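Citryl-spermidine/3,4-dihydroxybenzoyl-citryl-spermidine:spermidine ligase (Bacillus anthracis, PDB 3TO3) catalyses the ATP-dependent condensation of spermidine with citryl-spermidine intermediates in the biosynthesis of the siderophore petrobactin. Local coordinates at residues 413-418 / 539-544; 335-340 / 425-430; 74-79 / 530-535; 380-385 / 446-451. All coordinates share one frame; numbering follows the deposited sequence.

Overall arrangement
Contacts 1 and 2 share helix 410-432, their centres about 15 Å apart; contacts 3 and 4 adjoin it through contact 1. Contact 1 sets the helix against helix 532-547, and contact 2 sets a later part of it against helix 336-342; I543 CG1 and I426 CD1 join the two at 4.0 Å. Contact 3 lies where helix 532-547 begins and reaches contact 1 through F535 CE1 and L414 CD1, 3.6 Å apart. Contact 4, in the mixed sheet, is tied to contact 1 by a probable hydrogen bond of 2.8 Å from W413 NE1 to G450 O. ATP lies about 12 Å from the V385 side chain in contact 4 and about 14 Å from that of T77 in contact 3; contact 2 is remote from the annotated sites.

Contact 1. Residues 413-418 / 539-544; sequences WLRLLI and VVEEIE
Residues 413-418 and 539-544 are both helical, and their short axes approach to 10.0 Å with a crossing angle of -43°, the two helices running roughly the same way. I418 and V539 mark the nearest backbone approach, with CA atoms 6.9 Å apart. The polar half of the contact belongs to R415, whose chain is extended from CG to NE and carries the guanidinium across to two consecutive glutamates. R415 NH2 meets E541 OE1 at 2.7 Å on the syn side of that carboxylate, with a fairly straight N-H...O angle of 160°. R415 NH1 bonds E542 OE2, also at 2.7 Å, but on the anti side and more bent, at 139°; a weak bond from NH1 to E541 OE1 is added. Each nitrogen stands well out of the carboxylate plane it meets, while both oxygens lie close to the guanidinium plane, at its edge. The result is a salt-bridge network joining helix 410-432 to helix 532-547, in the region matching the FhuF-like family. E411 makes a further salt bridge to R415 NE, and Q419 bonds E542 OE1, which helps to fix the rotation of both groups. Next to the charged groups the packing is apolar. I418 CG2, anti to the backbone N, rests on E542 CB at 3.6 Å, while I418 CD1 touches V539 CG2 at 4.1 Å, these two side chains crossing at about a right angle. L592 of helix 591-600 covers V539 as well.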
loop_
_atom_site.group_PDB
_atom_site.type_symbol
_atom_site.label_atom_id
_atom_site.label_comp_id
_atom_site.label_asym_id
_atom_site.label_seq_id
_atom_site.Cartn_x
_atom_site.Cartn_y
_atom_site.Cartn_z
ATOM N N TRP B 413 38.688 27.448 -5.754
ATOM C CA TRP B 413 37.400 26.976 -6.224
ATOM C C TRP B 413 36.373 27.132 -5.101
ATOM O O TRP B 413 35.270 27.601 -5.322
ATOM C CB TRP B 413 37.489 25.517 -6.684
ATOM C CG TRP B 413 36.244 25.021 -7.362
ATOM C CD1 TRP B 413 35.939 25.120 -8.694
ATOM C CD2 TRP B 413 35.132 24.375 -6.744
ATOM N NE1 TRP B 413 34.715 24.566 -8.944
ATOM C CE2 TRP B 413 34.195 24.095 -7.767
ATOM C CE3 TRP B 413 34.841 23.990 -5.424
ATOM C CZ2 TRP B 413 32.972 23.459 -7.509
ATOM C CZ3 TRP B 413 33.650 23.368 -5.164
ATOM C CH2 TRP B 413 32.723 23.099 -6.206
ATOM N N LEU B 414 36.754 26.761 -3.890
ATOM C CA LEU B 414 35.846 26.850 -2.748
ATOM C C LEU B 414 35.477 28.310 -2.429
ATOM O O LEU B 414 34.326 28.611 -2.148
ATOM C CB LEU B 414 36.454 26.150 -1.532
ATOM C CG LEU B 414 35.683 26.164 -0.221
ATOM C CD1 LEU B 414 34.296 25.502 -0.355
ATOM C CD2 LEU B 414 36.517 25.503 0.855
ATOM N N ARG B 415 36.436 29.225 -2.501
ATOM C CA ARG B 415 36.101 30.631 -2.331
ATOM C C ARG B 415 35.122 31.146 -3.394
ATOM O O ARG B 415 34.124 31.783 -3.060
ATOM C CB ARG B 415 37.344 31.490 -2.348
ATOM C CG ARG B 415 38.255 31.213 -1.197
ATOM C CD ARG B 415 39.353 32.263 -1.152
ATOM N NE ARG B 415 40.170 32.074 0.034
ATOM C CZ ARG B 415 39.876 32.596 1.220
ATOM N NH1 ARG B 415 38.788 33.341 1.361
ATOM N NH2 ARG B 415 40.669 32.381 2.258
ATOM N N LEU B 416 35.405 30.888 -4.670
ATOM C CA LEU B 416 34.431 31.273 -5.695
ATOM C C LEU B 416 33.069 30.675 -5.436
ATOM O O LEU B 416 32.071 31.341 -5.671
ATOM C CB LEU B 416 34.876 30.875 -7.083
ATOM C CG LEU B 416 35.957 31.811 -7.568
ATOM C CD1 LEU B 416 36.936 31.071 -8.508
ATOM C CD2 LEU B 416 35.285 33.035 -8.204
ATOM N N LEU B 417 33.031 29.426 -4.969
ATOM C CA LEU B 417 31.769 28.742 -4.780
ATOM C C LEU B 417 30.962 29.467 -3.709
ATOM O O LEU B 417 29.803 29.799 -3.911
ATOM C CB LEU B 417 31.967 27.262 -4.387
ATOM C CG LEU B 417 30.633 26.541 -4.150
ATOM C CD1 LEU B 417 29.813 26.304 -5.465
ATOM C CD2 LEU B 417 30.844 25.230 -3.385
ATOM N N ILE B 418 31.598 29.704 -2.571
ATOM C CA ILE B 418 30.988 30.402 -1.468
ATOM C C ILE B 418 30.518 31.798 -1.933
ATOM O O ILE B 418 29.374 32.203 -1.644
ATOM C CB ILE B 418 31.986 30.566 -0.304
ATOM C CG1 ILE B 418 32.513 29.201 0.177
ATOM C CG2 ILE B 418 31.369 31.306 0.830
ATOM C CD1 ILE B 418 31.454 28.244 0.503
ATOM N N VAL B 539 34.741 29.845 4.983
ATOM C CA VAL B 539 33.345 30.228 5.001
ATOM C C VAL B 539 33.156 31.486 5.850
ATOM O O VAL B 539 32.536 32.456 5.397
ATOM C CB VAL B 539 32.440 29.078 5.463
ATOM C CG1 VAL B 539 31.001 29.570 5.626
ATOM C CG2 VAL B 539 32.488 27.952 4.436
ATOM N N VAL B 540 33.716 31.490 7.056
ATOM C CA VAL B 540 33.688 32.708 7.858
ATOM C C VAL B 540 34.297 33.953 7.148
ATOM O O VAL B 540 33.660 35.001 7.066
ATOM C CB VAL B 540 34.311 32.478 9.232
ATOM C CG1 VAL B 540 34.387 33.761 10.001
ATOM C CG2 VAL B 540 33.481 31.451 9.993
ATOM N N GLU B 541 35.508 33.834 6.615
ATOM C CA GLU B 541 36.129 34.958 5.931
ATOM C C GLU B 541 35.212 35.549 4.857
ATOM O O GLU B 541 35.046 36.785 4.759
ATOM C CB GLU B 541 37.453 34.550 5.283
ATOM C CG GLU B 541 38.607 34.348 6.227
ATOM C CD GLU B 541 39.818 33.689 5.551
ATOM O OE1 GLU B 541 40.061 33.937 4.358
ATOM O OE2 GLU B 541 40.530 32.915 6.215
ATOM N N GLU B 542 34.633 34.671 4.040
ATOM C CA GLU B 542 33.772 35.116 2.958
ATOM C C GLU B 542 32.491 35.814 3.416
ATOM O O GLU B 542 32.066 36.799 2.806
ATOM C CB GLU B 542 33.453 33.972 2.010
ATOM C CG GLU B 542 34.689 33.472 1.364
ATOM C CD GLU B 542 35.388 34.536 0.552
ATOM O OE1 GLU B 542 34.766 35.592 0.278
ATOM O OE2 GLU B 542 36.562 34.305 0.185
ATOM N N ILE B 543 31.883 35.303 4.477
ATOM C CA ILE B 543 30.709 35.933 5.045
ATOM C C ILE B 543 31.151 37.311 5.521
ATOM O O ILE B 543 30.534 38.313 5.183
ATOM C CB ILE B 543 30.109 35.092 6.214
ATOM C CG1 ILE B 543 29.377 33.855 5.686
ATOM C CG2 ILE B 543 29.160 35.929 7.069
ATOM C CD1 ILE B 543 29.154 32.725 6.807
ATOM N N GLU B 544 32.238 37.363 6.287
ATOM C CA GLU B 544 32.745 38.637 6.795
ATOM C C GLU B 544 33.066 39.620 5.670
ATOM O O GLU B 544 32.741 40.797 5.772
ATOM C CB GLU B 544 33.980 38.447 7.679
ATOM C CG GLU B 544 33.684 37.919 9.079
ATOM C CD GLU B 544 32.812 38.844 9.925
ATOM O OE1 GLU B 544 33.061 40.073 9.947
ATOM O OE2 GLU B 544 31.880 38.327 10.586
#

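Contact 2. Residues 335-340 / 425-430; sequences DSYLRD and VIHLVV
L338 and H427 mark the closest backbone approach, CA to CA 8.3 Å, between helices whose short axes pass 10.9 Å apart at 149°, roughly antiparallel. The motif at the centre is a His-carboxylate hydrogen bond, made by the N-cap residue of helix 336-342. H427 NE2 donates over 3.3 Å to D335 OD2, which accepts through its syn lone pair, and the oxygen lies in the imidazole plane; the two side chains meet tip to tip with their flat groups 74° apart. The other oxygen, D335 OD1, accepts from L338 N at 3.1 Å and so caps the helix. Further partners hold both groups: H432 NE2 bonds D335 OD2, and H546 NE2 bonds H427 ND1, so that both ring nitrogens of the buried H427 are engaged. H427 CG, anti to the backbone N, lies on the side of helix 336-342. Y337 CD2 sits over the centre of one imidazole face, yet the two rings are oblique, with planes at 48° and centroids 4.6 Å apart. L338 adds an apolar branch beside the same ring, its CD2 approaching H427 CD2 at 3.8 Å.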
loop_
_atom_site.group_PDB
_atom_site.type_symbol
_atom_site.label_atom_id
_atom_site.label_comp_id
_atom_site.label_asym_id
_atom_site.label_seq_id
_atom_site.Cartn_x
_atom_site.Cartn_y
_atom_site.Cartn_z
ATOM N N ASP B 335 17.053 44.742 -5.921
ATOM C CA ASP B 335 18.277 44.691 -5.095
ATOM C C ASP B 335 19.521 44.606 -5.983
ATOM O O ASP B 335 19.711 43.622 -6.691
ATOM C CB ASP B 335 18.222 43.492 -4.135
ATOM C CG ASP B 335 19.468 43.364 -3.260
ATOM O OD1 ASP B 335 20.591 43.532 -3.765
ATOM O OD2 ASP B 335 19.336 43.065 -2.058
ATOM N N SER B 336 20.371 45.634 -5.931
ATOM C CA SER B 336 21.489 45.734 -6.862
ATOM C C SER B 336 22.421 44.539 -6.719
ATOM O O SER B 336 22.786 43.921 -7.716
ATOM C CB SER B 336 22.263 47.042 -6.689
ATOM O OG SER B 336 22.823 47.137 -5.393
ATOM N N TYR B 337 22.801 44.216 -5.484
ATOM C CA TYR B 337 23.683 43.075 -5.256
ATOM C C TYR B 337 23.143 41.778 -5.860
ATOM O O TYR B 337 23.837 41.105 -6.577
ATOM C CB TYR B 337 23.975 42.838 -3.790
ATOM C CG TYR B 337 24.702 41.523 -3.573
ATOM C CD1 TYR B 337 26.054 41.382 -3.875
ATOM C CD2 TYR B 337 24.043 40.428 -3.053
ATOM C CE1 TYR B 337 26.714 40.172 -3.666
ATOM C CE2 TYR B 337 24.689 39.230 -2.857
ATOM C CZ TYR B 337 26.013 39.091 -3.157
ATOM O OH TYR B 337 26.617 37.861 -2.932
ATOM N N LEU B 338 21.901 41.439 -5.572
ATOM C CA LEU B 338 21.314 40.223 -6.100
ATOM C C LEU B 338 21.097 40.305 -7.607
ATOM O O LEU B 338 21.306 39.337 -8.306
ATOM C CB LEU B 338 19.979 39.891 -5.394
ATOM C CG LEU B 338 19.986 39.578 -3.890
ATOM C CD1 LEU B 338 18.577 39.253 -3.375
ATOM C CD2 LEU B 338 20.957 38.431 -3.527
ATOM N N ARG B 339 20.638 41.442 -8.106
ATOM C CA ARG B 339 20.288 41.553 -9.518
ATOM C C ARG B 339 21.555 41.667 -10.392
ATOM O O ARG B 339 21.697 40.954 -11.396
ATOM C CB ARG B 339 19.359 42.753 -9.721
ATOM C CG ARG B 339 18.890 43.022 -11.157
ATOM C CD ARG B 339 18.268 44.426 -11.283
ATOM N NE ARG B 339 19.258 45.488 -11.053
ATOM C CZ ARG B 339 19.169 46.436 -10.113
ATOM N NH1 ARG B 339 18.122 46.488 -9.296
ATOM N NH2 ARG B 339 20.134 47.345 -9.985
ATOM N N ASP B 340 22.484 42.523 -9.968
ATOM C CA ASP B 340 23.685 42.907 -10.740
ATOM C C ASP B 340 24.988 42.164 -10.435
ATOM O O ASP B 340 25.625 41.672 -11.347
ATOM C CB ASP B 340 23.921 44.432 -10.767
ATOM C CG ASP B 340 22.757 45.193 -11.375
ATOM O OD1 ASP B 340 22.054 44.643 -12.254
ATOM O OD2 ASP B 340 22.536 46.345 -10.953
ATOM N N VAL B 425 22.337 33.512 -0.775
ATOM C CA VAL B 425 21.304 32.960 0.072
ATOM C C VAL B 425 21.310 33.657 1.428
ATOM O O VAL B 425 20.256 34.033 1.933
ATOM C CB VAL B 425 21.478 31.439 0.295
ATOM C CG1 VAL B 425 20.388 30.936 1.204
ATOM C CG2 VAL B 425 21.469 30.672 -1.038
ATOM N N ILE B 426 22.495 33.840 2.013
ATOM C CA ILE B 426 22.608 34.466 3.338
ATOM C C ILE B 426 22.227 35.943 3.241
ATOM O O ILE B 426 21.556 36.498 4.126
ATOM C CB ILE B 426 24.043 34.292 3.930
ATOM C CG1 ILE B 426 24.321 32.809 4.157
ATOM C CG2 ILE B 426 24.202 35.030 5.238
ATOM C CD1 ILE B 426 25.739 32.491 4.614
ATOM N N HIS B 427 22.649 36.575 2.142
ATOM C CA HIS B 427 22.242 37.939 1.874
ATOM C C HIS B 427 20.715 38.122 1.877
ATOM O O HIS B 427 20.213 39.070 2.467
ATOM C CB HIS B 427 22.818 38.426 0.558
ATOM C CG HIS B 427 22.571 39.873 0.308
ATOM N ND1 HIS B 427 23.414 40.860 0.772
ATOM C CD2 HIS B 427 21.569 40.505 -0.349
ATOM C CE1 HIS B 427 22.942 42.046 0.410
ATOM N NE2 HIS B 427 21.830 41.857 -0.278
ATOM N N LEU B 428 19.998 37.223 1.194
ATOM C CA LEU B 428 18.537 37.201 1.177
ATOM C C LEU B 428 17.972 37.154 2.591
ATOM O O LEU B 428 17.010 37.854 2.911
ATOM C CB LEU B 428 18.039 35.969 0.413
ATOM C CG LEU B 428 17.881 36.142 -1.089
ATOM C CD1 LEU B 428 17.496 34.846 -1.768
ATOM C CD2 LEU B 428 16.826 37.224 -1.352
ATOM N N VAL B 429 18.555 36.308 3.435
ATOM C CA VAL B 429 18.110 36.195 4.815
ATOM C C VAL B 429 18.299 37.508 5.573
ATOM O O VAL B 429 17.367 38.015 6.201
ATOM C CB VAL B 429 18.854 35.064 5.563
ATOM C CG1 VAL B 429 18.745 35.250 7.078
ATOM C CG2 VAL B 429 18.315 33.707 5.123
ATOM N N VAL B 430 19.497 38.074 5.495
ATOM C CA VAL B 430 19.841 39.234 6.342
ATOM C C VAL B 430 19.283 40.568 5.840
ATOM O O VAL B 430 18.799 41.420 6.611
ATOM C CB VAL B 430 21.360 39.334 6.510
ATOM C CG1 VAL B 430 21.729 40.503 7.410
ATOM C CG2 VAL B 430 21.957 37.979 7.018
#

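Contact 3. Residues 74-79 / 530-535; sequences ERITFG and WKEESF. With EDO (1,2-ethanediol), chain H.
E532 meets R75 and T77 with separate oxygens of one carboxylate, where the loop 74-79 faces the first turn of helix 532-547. Its chain is extended beyond CG, with CG anti to the carbonyl carbon (chi1 -75°), and the carboxylate reaches in between the two loop side chains. R75 NH1 forms a salt bridge with E532 OE2 at 2.7 Å, coming from above the carboxylate plane, and the guanidinium and carboxylate planes are almost perpendicular at 86°. R75 CD also lies within 3.5 Å of E532 OE2. At the other carboxylate oxygen, T77 OG1 donates to the anti lone pair of E532 OE1 over 2.8 Å, while T77 N adds a weak bond to the same atom. A water accepts a hydrogen bond from I76 N and donates one to E532 OE2 at 2.7 Å. The carboxylate is therefore held by a guanidinium, a hydroxyl and a water, with a weak backbone bond in addition, which would probably stabilise its charge. I76 places CG1 in the crowded position between backbone N and carbonyl carbon (chi1 82°); CG1 packs on E532 CB, and CD1 lies 3.5 Å from E533 CG, the I76 and E533 side chains crossing at about a right angle. W536 NE1 bonds T77 OG1, and D526 forms a second salt bridge with R75. The contact thus joins the loop between strands 65-74 and 81-83 to the start of helix 532-547, with F522 of helix 502-528 packed against R75, T77 and E532.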
loop_
_atom_site.group_PDB
_atom_site.type_symbol
_atom_site.label_atom_id
_atom_site.label_comp_id
_atom_site.label_asym_id
_atom_site.label_seq_id
_atom_site.Cartn_x
_atom_site.Cartn_y
_atom_site.Cartn_z
ATOM N N GLU B 74 33.648 11.562 15.626
ATOM C CA GLU B 74 32.787 12.712 15.816
ATOM C C GLU B 74 33.480 13.941 15.212
ATOM O O GLU B 74 34.580 14.310 15.631
ATOM C CB GLU B 74 32.531 12.924 17.294
ATOM C CG GLU B 74 31.472 13.949 17.606
ATOM C CD GLU B 74 31.054 13.924 19.081
ATOM O OE1 GLU B 74 29.853 13.677 19.384
ATOM O OE2 GLU B 74 31.934 14.144 19.939
ATOM N N ARG B 75 32.834 14.585 14.241
ATOM C CA ARG B 75 33.529 15.564 13.389
ATOM C C ARG B 75 33.276 16.985 13.810
ATOM O O ARG B 75 32.180 17.298 14.280
ATOM C CB ARG B 75 32.997 15.446 11.990
ATOM C CG ARG B 75 33.002 14.070 11.506
ATOM C CD ARG B 75 34.265 13.936 10.739
ATOM N NE ARG B 75 33.919 13.249 9.527
ATOM C CZ ARG B 75 34.478 13.455 8.353
ATOM N NH1 ARG B 75 35.440 14.367 8.200
ATOM N NH2 ARG B 75 34.036 12.733 7.334
ATOM N N ILE B 76 34.262 17.862 13.622
ATOM C CA ILE B 76 34.071 19.251 14.008
ATOM C C ILE B 76 32.947 19.894 13.196
ATOM O O ILE B 76 32.406 20.932 13.612
ATOM C CB ILE B 76 35.356 20.113 13.915
ATOM C CG1 ILE B 76 35.577 20.570 12.488
ATOM C CG2 ILE B 76 36.569 19.374 14.427
ATOM C CD1 ILE B 76 36.349 21.816 12.417
ATOM N N THR B 77 32.505 19.252 12.108
ATOM C CA THR B 77 31.466 19.897 11.328
ATOM C C THR B 77 30.133 19.423 11.955
ATOM O O THR B 77 29.545 18.430 11.566
ATOM C CB THR B 77 31.586 19.385 9.841
ATOM O OG1 THR B 77 32.743 19.962 9.223
ATOM C CG2 THR B 77 30.332 19.688 8.964
ATOM N N PHE B 78 29.588 20.294 12.800
ATOM C CA PHE B 78 28.321 20.094 13.520
ATOM C C PHE B 78 28.236 18.871 14.383
ATOM O O PHE B 78 27.142 18.465 14.751
ATOM C CB PHE B 78 27.132 20.141 12.554
ATOM C CG PHE B 78 27.053 21.428 11.814
ATOM C CD1 PHE B 78 26.549 22.546 12.435
ATOM C CD2 PHE B 78 27.573 21.549 10.538
ATOM C CE1 PHE B 78 26.508 23.755 11.792
ATOM C CE2 PHE B 78 27.526 22.774 9.892
ATOM C CZ PHE B 78 27.004 23.867 10.525
ATOM N N GLY B 79 29.389 18.333 14.766
ATOM C CA GLY B 79 29.433 17.091 15.516
ATOM C C GLY B 79 28.890 15.886 14.775
ATOM O O GLY B 79 28.542 14.897 15.401
ATOM N N TRP B 530 41.909 18.185 2.877
ATOM C CA TRP B 530 41.579 19.559 3.226
ATOM C C TRP B 530 40.848 19.495 4.569
ATOM O O TRP B 530 39.798 18.850 4.706
ATOM C CB TRP B 530 40.700 20.183 2.141
ATOM C CG TRP B 530 40.547 21.636 2.279
ATOM C CD1 TRP B 530 39.538 22.307 2.914
ATOM C CD2 TRP B 530 41.423 22.623 1.770
ATOM N NE1 TRP B 530 39.741 23.658 2.833
ATOM C CE2 TRP B 530 40.897 23.879 2.136
ATOM C CE3 TRP B 530 42.599 22.574 1.029
ATOM C CZ2 TRP B 530 41.517 25.069 1.800
ATOM C CZ3 TRP B 530 43.213 23.758 0.701
ATOM C CH2 TRP B 530 42.675 24.990 1.085
ATOM N N LYS B 531 41.430 20.151 5.562
ATOM C CA LYS B 531 40.948 20.084 6.926
ATOM C C LYS B 531 39.623 20.809 7.043
ATOM O O LYS B 531 39.401 21.830 6.378
ATOM C CB LYS B 531 41.981 20.688 7.890
ATOM C CG LYS B 531 43.073 19.703 8.372
ATOM C CD LYS B 531 44.238 20.424 9.085
ATOM C CE LYS B 531 43.838 21.072 10.415
ATOM N NZ LYS B 531 43.570 20.073 11.504
ATOM N N GLU B 532 38.749 20.269 7.887
ATOM C CA GLU B 532 37.433 20.835 8.089
ATOM C C GLU B 532 37.534 22.229 8.685
ATOM O O GLU B 532 36.777 23.123 8.280
ATOM C CB GLU B 532 36.560 19.920 8.952
ATOM C CG GLU B 532 36.019 18.648 8.222
ATOM C CD GLU B 532 35.526 17.602 9.231
ATOM O OE1 GLU B 532 34.428 17.810 9.756
ATOM O OE2 GLU B 532 36.245 16.615 9.552
ATOM N N GLU B 533 38.475 22.405 9.618
ATOM C CA GLU B 533 38.794 23.717 10.193
ATOM C C GLU B 533 39.078 24.772 9.115
ATOM O O GLU B 533 38.511 25.865 9.163
ATOM C CB GLU B 533 39.983 23.640 11.177
ATOM C CG GLU B 533 39.758 22.682 12.343
ATOM C CD GLU B 533 39.996 21.194 11.983
ATOM O OE1 GLU B 533 39.761 20.786 10.821
ATOM O OE2 GLU B 533 40.432 20.430 12.874
ATOM N N SER B 534 39.946 24.444 8.155
ATOM C CA SER B 534 40.246 25.360 7.035
ATOM C C SER B 534 38.995 25.659 6.204
ATOM O O SER B 534 38.757 26.801 5.816
ATOM C CB SER B 534 41.330 24.803 6.102
ATOM O OG SER B 534 42.492 24.503 6.830
ATOM N N PHE B 535 38.215 24.626 5.908
ATOM C CA PHE B 535 36.961 24.806 5.174
ATOM C C PHE B 535 36.114 25.877 5.880
ATOM O O PHE B 535 35.719 26.864 5.259
ATOM C CB PHE B 535 36.207 23.471 5.085
ATOM C CG PHE B 535 34.924 23.536 4.318
ATOM C CD1 PHE B 535 34.850 23.040 3.015
ATOM C CD2 PHE B 535 33.777 24.046 4.908
ATOM C CE1 PHE B 535 33.652 23.086 2.293
ATOM C CE2 PHE B 535 32.568 24.103 4.203
ATOM C CZ PHE B 535 32.499 23.614 2.898
HETATM C C1 EDO H . 45.150 22.335 5.646
HETATM O O1 EDO H . 44.150 21.722 6.439
HETATM C C2 EDO H . 44.560 22.530 4.264
HETATM O O2 EDO H . 45.639 22.372 3.336
HETATM O O HOH W 1 36.698 16.554 12.187
#

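Contact 4. Residues 380-385 / 446-451; sequences EQEDAV and VHKEGL
D383 and H447 form an antiparallel hydrogen-bonded pair, CA atoms 5.5 Å apart, and A384 with V446 is the adjoining non-hydrogen-bonded pair, linking strands 383-386 and 443-448 of the mixed sheet. The backbone bonds are D383 N to H447 O and H447 N to D383 O, each 2.9 Å. CA-H...O contacts from E382 CA to H447 O and from V446 CA to D383 O supplement them. Among the side chains, H447 has CG between its backbone N and carbonyl carbon (chi1 68°), and the ring lies against D383, whose O is 3.6 Å above one face, toward the rim. V385 CG1 packs on H447 CD2 at 4.0 Å, and E382 OE1, which accepts from G379 N, touches V446 CG1. Water bridges form a third group: one joins A384 O to H447 NE2, 2.9 Å from that nitrogen, and another joins Q381 O to E449 N. From the type I' turn K448 to L451, G450 N reaches back to donate to H447 ND1 at 2.9 Å, from well out of the ring plane. Acceptance there suggests, with the caution this tilt demands, that ND1 carries no proton.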
loop_
_atom_site.group_PDB
_atom_site.type_symbol
_atom_site.label_atom_id
_atom_site.label_comp_id
_atom_site.label_asym_id
_atom_site.label_seq_id
_atom_site.Cartn_x
_atom_site.Cartn_y
_atom_site.Cartn_z
ATOM N N GLU B 380 25.939 31.521 -23.165
ATOM C CA GLU B 380 26.410 30.663 -24.247
ATOM C C GLU B 380 27.526 29.695 -23.846
ATOM O O GLU B 380 27.568 28.564 -24.328
ATOM C CB GLU B 380 26.799 31.473 -25.485
ATOM C CG GLU B 380 26.999 30.607 -26.717
ATOM C CD GLU B 380 26.990 31.406 -28.012
ATOM O OE1 GLU B 380 26.023 31.257 -28.793
ATOM O OE2 GLU B 380 27.950 32.175 -28.255
ATOM N N GLN B 381 28.435 30.123 -22.978
ATOM C CA GLN B 381 29.453 29.189 -22.512
ATOM C C GLN B 381 29.143 28.522 -21.170
ATOM O O GLN B 381 29.911 27.686 -20.703
ATOM C CB GLN B 381 30.817 29.867 -22.463
ATOM C CG GLN B 381 31.313 30.335 -23.818
ATOM C CD GLN B 381 32.365 31.405 -23.682
ATOM O OE1 GLN B 381 32.055 32.553 -23.362
ATOM N NE2 GLN B 381 33.623 31.035 -23.899
ATOM N N GLU B 382 28.022 28.883 -20.553
ATOM C CA GLU B 382 27.694 28.391 -19.215
ATOM C C GLU B 382 27.066 26.995 -19.243
ATOM O O GLU B 382 26.337 26.670 -20.154
ATOM C CB GLU B 382 26.770 29.391 -18.500
ATOM C CG GLU B 382 27.377 30.781 -18.351
ATOM C CD GLU B 382 26.483 31.801 -17.630
ATOM O OE1 GLU B 382 25.230 31.660 -17.574
ATOM O OE2 GLU B 382 27.069 32.780 -17.115
ATOM N N ASP B 383 27.372 26.159 -18.258
ATOM C CA ASP B 383 26.558 24.960 -18.001
ATOM C C ASP B 383 26.121 24.950 -16.531
ATOM O O ASP B 383 26.383 25.909 -15.792
ATOM C CB ASP B 383 27.290 23.658 -18.371
ATOM C CG ASP B 383 26.333 22.561 -18.900
ATOM O OD1 ASP B 383 25.122 22.531 -18.519
ATOM O OD2 ASP B 383 26.807 21.728 -19.709
ATOM N N ALA B 384 25.455 23.885 -16.101
ATOM C CA ALA B 384 24.856 23.879 -14.777
ATOM C C ALA B 384 24.940 22.505 -14.175
ATOM O O ALA B 384 24.857 21.509 -14.881
ATOM C CB ALA B 384 23.378 24.327 -14.844
ATOM N N VAL B 385 25.080 22.455 -12.859
ATOM C CA VAL B 385 25.108 21.187 -12.162
ATOM C C VAL B 385 24.215 21.316 -10.926
ATOM O O VAL B 385 24.228 22.337 -10.257
ATOM C CB VAL B 385 26.600 20.800 -11.775
ATOM C CG1 VAL B 385 27.269 21.917 -11.028
ATOM C CG2 VAL B 385 26.637 19.569 -10.925
ATOM N N VAL B 446 25.528 27.384 -11.577
ATOM C CA VAL B 446 25.869 27.710 -12.950
ATOM C C VAL B 446 27.371 27.982 -13.023
ATOM O O VAL B 446 27.924 28.713 -12.199
ATOM C CB VAL B 446 25.111 28.930 -13.434
ATOM C CG1 VAL B 446 25.491 29.254 -14.888
ATOM C CG2 VAL B 446 23.633 28.676 -13.314
ATOM N N HIS B 447 28.040 27.364 -13.986
ATOM C CA HIS B 447 29.494 27.408 -14.013
ATOM C C HIS B 447 29.995 27.546 -15.440
ATOM O O HIS B 447 29.254 27.314 -16.407
ATOM C CB HIS B 447 30.067 26.135 -13.381
ATOM C CG HIS B 447 29.811 24.900 -14.191
ATOM N ND1 HIS B 447 30.583 24.555 -15.281
ATOM C CD2 HIS B 447 28.861 23.939 -14.083
ATOM C CE1 HIS B 447 30.118 23.435 -15.811
ATOM N NE2 HIS B 447 29.069 23.045 -15.109
ATOM N N LYS B 448 31.254 27.937 -15.592
ATOM C CA LYS B 448 31.844 27.977 -16.929
ATOM C C LYS B 448 33.047 27.043 -16.903
ATOM O O LYS B 448 34.090 27.346 -16.289
ATOM C CB LYS B 448 32.252 29.417 -17.250
ATOM C CG LYS B 448 32.595 29.683 -18.681
ATOM C CD LYS B 448 32.601 31.183 -18.933
ATOM C CE LYS B 448 31.363 31.854 -18.315
ATOM N NZ LYS B 448 30.703 32.828 -19.257
ATOM N N GLU B 449 32.910 25.902 -17.570
ATOM C CA GLU B 449 33.955 24.894 -17.479
ATOM C C GLU B 449 34.423 24.701 -16.018
ATOM O O GLU B 449 35.634 24.641 -15.749
ATOM C CB GLU B 449 35.136 25.244 -18.394
ATOM C CG GLU B 449 34.809 25.238 -19.885
ATOM C CD GLU B 449 36.054 25.524 -20.740
ATOM O OE1 GLU B 449 36.773 26.519 -20.460
ATOM O OE2 GLU B 449 36.330 24.744 -21.682
ATOM N N GLY B 450 33.464 24.621 -15.091
ATOM C CA GLY B 450 33.751 24.336 -13.697
ATOM C C GLY B 450 34.096 25.524 -12.814
ATOM O O GLY B 450 34.221 25.385 -11.603
ATOM N N LEU B 451 34.278 26.690 -13.425
ATOM C CA LEU B 451 34.460 27.935 -12.690
ATOM C C LEU B 451 33.092 28.429 -12.226
ATOM O O LEU B 451 32.210 28.639 -13.055
ATOM C CB LEU B 451 35.051 29.001 -13.603
ATOM C CG LEU B 451 35.295 30.331 -12.895
ATOM C CD1 LEU B 451 36.482 30.147 -11.972
ATOM C CD2 LEU B 451 35.530 31.496 -13.871
HETATM O O HOH W 2 30.377 25.363 -19.326
HETATM O O HOH W 3 28.361 33.020 -21.524
HETATM O O HOH W 4 27.405 21.012 -16.421
#